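Long-range contacts in chloroplastic group IIB intron splicing facilitator CRS2, chloroplastic (Zea mays, PDB 1RYB), which is required for the splicing of group IIB introns in chloroplasts, working in complexes with CAF1 or CAF2, and lacks peptidyl-tRNA hydrolase activity despite its family: residues A[20-25]-A[36-42]; A[67-72]-A[187-191]. All coordinates share one frame; numbering follows the deposited sequence.

Contact 1: A[20-25]-A[36-42]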
loop_
_atom_site.group_PDB
_atom_site.type_symbol
_atom_site.label_atom_id
_atom_site.label_comp_id
_atom_site.label_asym_id
_atom_site.label_seq_id
_atom_site.Cartn_x
_atom_site.Cartn_y
_atom_site.Cartn_z
ATOM N N ILE A 20 -5.544 6.111 1.568
ATOM C CA ILE A 20 -4.399 5.546 0.951
ATOM C C ILE A 20 -3.718 4.684 1.971
ATOM O O ILE A 20 -3.085 5.204 2.960
ATOM C CB ILE A 20 -3.471 6.708 0.437
ATOM C CG1 ILE A 20 -4.210 7.566 -0.666
ATOM C CG2 ILE A 20 -2.162 6.098 -0.147
ATOM C CD1 ILE A 20 -3.506 8.835 -0.974
ATOM N N ALA A 21 -3.798 3.359 1.758
ATOM C CA ALA A 21 -3.260 2.442 2.795
ATOM C C ALA A 21 -2.114 1.605 2.287
ATOM O O ALA A 21 -2.216 1.042 1.239
ATOM C CB ALA A 21 -4.408 1.501 3.279
ATOM N N GLY A 22 -1.013 1.585 3.036
ATOM C CA GLY A 22 0.156 0.780 2.681
ATOM C C GLY A 22 0.207 -0.373 3.708
ATOM O O GLY A 22 0.008 -0.137 4.942
ATOM N N LEU A 23 0.354 -1.631 3.188
ATOM C CA LEU A 23 0.379 -2.850 3.986
ATOM C C LEU A 23 1.763 -3.167 4.553
ATOM O O LEU A 23 2.820 -2.907 3.925
ATOM C CB LEU A 23 -0.142 -4.023 3.175
ATOM C CG LEU A 23 -1.552 -3.716 2.664
ATOM C CD1 LEU A 23 -2.150 -4.989 2.113
ATOM C CD2 LEU A 23 -2.451 -3.249 3.844
ATOM N N GLY A 24 1.760 -3.808 5.681
ATOM C CA GLY A 24 3.038 -4.202 6.374
ATOM C C GLY A 24 2.741 -4.792 7.719
ATOM O O GLY A 24 1.545 -4.881 8.135
ATOM N N ASN A 25 3.816 -5.134 8.434
ATOM C CA ASN A 25 3.741 -5.597 9.833
ATOM C C ASN A 25 4.301 -4.554 10.732
ATOM O O ASN A 25 5.225 -3.818 10.358
ATOM C CB ASN A 25 4.571 -6.864 10.007
ATOM C CG ASN A 25 3.843 -8.022 9.396
ATOM O OD1 ASN A 25 2.715 -8.284 9.792
ATOM N ND2 ASN A 25 4.492 -8.750 8.449
ATOM N N ASN A 36 6.969 -5.107 3.950
ATOM C CA ASN A 36 6.609 -3.774 4.440
ATOM C C ASN A 36 6.768 -2.685 3.409
ATOM O O ASN A 36 6.668 -1.529 3.729
ATOM C CB ASN A 36 7.499 -3.385 5.630
ATOM C CG ASN A 36 6.835 -3.801 6.940
ATOM O OD1 ASN A 36 6.127 -4.808 7.037
ATOM N ND2 ASN A 36 6.937 -2.964 7.947
ATOM N N VAL A 37 7.086 -3.006 2.135
ATOM C CA VAL A 37 7.320 -1.949 1.198
ATOM C C VAL A 37 6.110 -1.046 1.019
ATOM O O VAL A 37 6.279 0.085 0.644
ATOM C CB VAL A 37 7.878 -2.518 -0.135
ATOM C CG1 VAL A 37 6.842 -3.321 -0.931
ATOM C CG2 VAL A 37 8.592 -1.480 -1.022
ATOM N N GLY A 38 4.902 -1.561 1.203
ATOM C CA GLY A 38 3.758 -0.661 1.146
ATOM C C GLY A 38 3.832 0.443 2.179
ATOM O O GLY A 38 3.395 1.585 1.965
ATOM N N PHE A 39 4.332 0.104 3.328
ATOM C CA PHE A 39 4.562 1.113 4.384
ATOM C C PHE A 39 5.565 2.191 3.874
ATOM O O PHE A 39 5.398 3.410 4.045
ATOM C CB PHE A 39 5.215 0.437 5.614
ATOM C CG PHE A 39 4.235 -0.137 6.657
ATOM C CD1 PHE A 39 2.875 -0.311 6.387
ATOM C CD2 PHE A 39 4.712 -0.449 7.933
ATOM C CE1 PHE A 39 2.042 -0.817 7.392
ATOM C CE2 PHE A 39 3.899 -0.948 8.953
ATOM C CZ PHE A 39 2.552 -1.147 8.661
ATOM N N GLU A 40 6.650 1.734 3.201
ATOM C CA GLU A 40 7.618 2.696 2.678
ATOM C C GLU A 40 6.980 3.659 1.726
ATOM O O GLU A 40 7.287 4.842 1.686
ATOM C CB GLU A 40 8.779 1.952 1.945
ATOM C CG GLU A 40 9.655 1.080 2.938
ATOM C CD GLU A 40 10.907 0.595 2.231
ATOM O OE1 GLU A 40 11.263 -0.550 2.210
ATOM O OE2 GLU A 40 11.450 1.488 1.472
ATOM N N MET A 41 6.123 3.137 0.829
ATOM C CA MET A 41 5.473 4.008 -0.176
ATOM C C MET A 41 4.588 5.041 0.485
ATOM O O MET A 41 4.615 6.209 0.123
ATOM C CB MET A 41 4.635 3.195 -1.202
ATOM C CG MET A 41 4.058 4.035 -2.340
ATOM S SD MET A 41 5.338 4.648 -3.453
ATOM C CE MET A 41 5.720 3.143 -4.407
ATOM N N VAL A 42 3.722 4.588 1.391
ATOM C CA VAL A 42 2.892 5.549 2.087
ATOM C C VAL A 42 3.740 6.558 2.926
ATOM O O VAL A 42 3.394 7.730 3.027
ATOM C CB VAL A 42 1.673 4.959 2.842
ATOM C CG1 VAL A 42 0.809 4.185 1.864
ATOM C CG2 VAL A 42 2.065 4.102 4.010
HETATM O O HOH W 1 3.592 -4.108 1.566
HETATM O O HOH W 2 6.831 -7.548 7.025
#
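Turned by chi1 -92° and chi2 33°, the N36 amide points OD1 at N25 N and ND2 at N25 O. N25 N donates to N36 OD1 at 2.7 Å, nearly straight at the hydrogen, though the donor stands tilted from the N36 carbonyl plane. N36 ND2 gives an almost linear bond to N25 O, reaching a lone pair in the carbonyl plane at 3.1 Å. Asparagine suits the place because one short amide both accepts and donates; an alanine here would probably leave N25 N and N25 O without these mates and let the loop shift. F39 holds CG anti to its carbonyl carbon (chi1 -89°), and its flat ring suits side-chain-free G24, whose CA makes a CH-pi contact over one face, 3.8 Å from the centroid. This is the first strand and helix of the peptidyl-tRNA hydrolase fold, joined by a loop carrying Y30, one of the tRNA-binding positions, and H35, the active-site position, both by similarity. Glycines let the backbones close in: G22 CA makes a CA-H...O contact of 3.4 Å with G38 O, where a CB would clash. Branched V42 reaches CB-less G22 with CG1, 3.4 Å from G22 N. Water 1 bridges G38 N to L23 O, which F39 N reaches only weakly.

Contact 2: A[67-72]-A[187-191]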
loop_
_atom_site.group_PDB
_atom_site.type_symbol
_atom_site.label_atom_id
_atom_site.label_comp_id
_atom_site.label_asym_id
_atom_site.label_seq_id
_atom_site.Cartn_x
_atom_site.Cartn_y
_atom_site.Cartn_z
ATOM N N ILE A 67 -4.194 16.004 -1.115
ATOM C CA ILE A 67 -3.386 15.930 -2.350
ATOM C C ILE A 67 -4.086 16.924 -3.276
ATOM O O ILE A 67 -5.313 16.735 -3.582
ATOM C CB ILE A 67 -3.342 14.522 -2.987
ATOM C CG1 ILE A 67 -2.575 13.557 -2.058
ATOM C CG2 ILE A 67 -2.692 14.570 -4.408
ATOM C CD1 ILE A 67 -2.271 12.226 -2.750
ATOM N N GLY A 68 -3.433 18.084 -3.587
ATOM C CA GLY A 68 -4.196 19.037 -4.334
ATOM C C GLY A 68 -5.369 19.439 -3.432
ATOM O O GLY A 68 -5.171 19.660 -2.225
ATOM N N GLU A 69 -6.573 19.535 -3.985
ATOM C CA GLU A 69 -7.795 19.887 -3.268
ATOM C C GLU A 69 -8.508 18.674 -2.735
ATOM O O GLU A 69 -9.592 18.783 -2.188
ATOM C CB GLU A 69 -8.785 20.701 -4.172
ATOM C CG GLU A 69 -8.124 22.009 -4.712
ATOM C CD GLU A 69 -8.801 22.633 -5.936
ATOM O OE1 GLU A 69 -9.935 22.339 -6.322
ATOM O OE2 GLU A 69 -8.068 23.596 -6.498
ATOM N N VAL A 70 -7.901 17.493 -2.916
ATOM C CA VAL A 70 -8.589 16.283 -2.473
ATOM C C VAL A 70 -8.136 15.903 -1.065
ATOM O O VAL A 70 -6.965 15.700 -0.809
ATOM C CB VAL A 70 -8.274 15.056 -3.439
ATOM C CG1 VAL A 70 -9.139 13.820 -3.127
ATOM C CG2 VAL A 70 -8.470 15.494 -4.890
ATOM N N PRO A 71 -9.064 15.760 -0.212
ATOM C CA PRO A 71 -8.760 15.309 1.175
ATOM C C PRO A 71 -8.389 13.816 1.123
ATOM O O PRO A 71 -9.045 12.996 0.449
ATOM C CB PRO A 71 -10.073 15.464 1.929
ATOM C CG PRO A 71 -11.051 16.154 0.990
ATOM C CD PRO A 71 -10.493 16.144 -0.426
ATOM N N VAL A 72 -7.380 13.443 1.876
ATOM C CA VAL A 72 -7.032 12.035 1.909
ATOM C C VAL A 72 -6.652 11.657 3.334
ATOM O O VAL A 72 -6.238 12.508 4.172
ATOM C CB VAL A 72 -5.765 11.779 1.017
ATOM C CG1 VAL A 72 -5.927 12.279 -0.417
ATOM C CG2 VAL A 72 -4.460 12.389 1.590
ATOM N N ARG A 187 -0.402 10.548 -6.816
ATOM C CA ARG A 187 -0.976 11.882 -6.957
ATOM C C ARG A 187 -1.833 11.996 -8.144
ATOM O O ARG A 187 -2.882 12.601 -8.158
ATOM C CB ARG A 187 0.103 12.878 -7.149
ATOM C CG ARG A 187 0.772 13.246 -5.888
ATOM C CD ARG A 187 1.604 14.512 -6.056
ATOM N NE ARG A 187 0.906 15.584 -6.765
ATOM C CZ ARG A 187 0.389 16.656 -6.133
ATOM N NH1 ARG A 187 -0.250 17.660 -6.767
ATOM N NH2 ARG A 187 0.487 16.701 -4.819
ATOM N N THR A 188 -1.325 11.495 -9.262
ATOM C CA THR A 188 -2.106 11.552 -10.524
ATOM C C THR A 188 -3.377 10.748 -10.443
ATOM O O THR A 188 -4.450 11.219 -10.817
ATOM C CB THR A 188 -1.277 11.061 -11.735
ATOM O OG1 THR A 188 -0.162 11.941 -11.858
ATOM C CG2 THR A 188 -2.164 11.112 -13.027
ATOM N N LEU A 189 -3.293 9.526 -9.943
ATOM C CA LEU A 189 -4.524 8.783 -9.776
ATOM C C LEU A 189 -5.534 9.526 -8.954
ATOM O O LEU A 189 -6.706 9.546 -9.269
ATOM C CB LEU A 189 -4.220 7.393 -9.123
ATOM C CG LEU A 189 -5.441 6.614 -8.649
ATOM C CD1 LEU A 189 -6.178 6.044 -9.847
ATOM C CD2 LEU A 189 -4.990 5.497 -7.740
ATOM N N VAL A 190 -5.118 10.029 -7.810
ATOM C CA VAL A 190 -6.022 10.745 -6.896
ATOM C C VAL A 190 -6.595 12.014 -7.510
ATOM O O VAL A 190 -7.786 12.233 -7.429
ATOM C CB VAL A 190 -5.274 11.072 -5.642
ATOM C CG1 VAL A 190 -6.113 12.014 -4.753
ATOM C CG2 VAL A 190 -4.940 9.730 -4.950
ATOM N N LEU A 191 -5.765 12.836 -8.187
ATOM C CA LEU A 191 -6.282 14.060 -8.849
ATOM C C LEU A 191 -7.172 13.892 -10.109
ATOM O O LEU A 191 -8.108 14.675 -10.377
ATOM C CB LEU A 191 -5.128 15.028 -9.129
ATOM C CG LEU A 191 -4.369 15.384 -7.875
ATOM C CD1 LEU A 191 -3.141 16.240 -8.173
ATOM C CD2 LEU A 191 -5.319 16.132 -6.944
HETATM O O HOH W 3 -0.911 18.706 -3.125
#
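I67 and V70, at the two ends of a type II' turn, meet V190 and L191 of the helix through apolar contacts. V190 CG1 is the shared point of contact: anti to its backbone N (chi1 171°), it reaches V70 CG1 at 3.9 Å and also touches I67 CB, with V72 CG1 a little farther off. L191 brings CG against I67 CG2, and its CD2 meets V70 CG2 at 3.8 Å. I67, V70 and V190, beta-branched, suit this end of the hairpin, since their short, stiff side chains give a firm surface between turn and helix.

The polar part belongs to R187. Bent at chi3 (46°), its chain lays one guanidinium face over I67 CG2, which is 3.8 Å from R187 NH2, so the flat group shelters a methyl while its edge stays available for hydrogen bonds. At that edge water 3 accepts from R187 NH2 at 3.0 Å and from G68 N, linking helix to turn without a direct bond. NH2 also forms a salt bridge with E49. G68 has positive phi (63°), and a CB there would run into L191 CD2, two reasons for glycine.

The contact sets the hairpin between strands 60-67 and 70-77 against the C-terminal part of helix 169-192, with W18 of strand 18-22 touching both V70 and V190.

Contact 1 lies near the centre of the chain and all its touching residues are buried; contact 2 is about 18 Å away between centres, only partly buried and running out to the surface. Both use the same sheet, in which strands 18-22 and 70-77 are neighbours, but a different helix: 37-48 in contact 1, 169-192 in contact 2. They meet where I20 CD1 packs on I67 CD1 at 4.0 Å. The chemistry follows the setting. In contact 1, glycines, the N36 amide, an aromatic ring and a valine join closely spaced backbones beside tRNA-binding positions assigned by similarity, whereas contact 2, away from such sites, relies on branched aliphatic side chains edged by an arginine and a water.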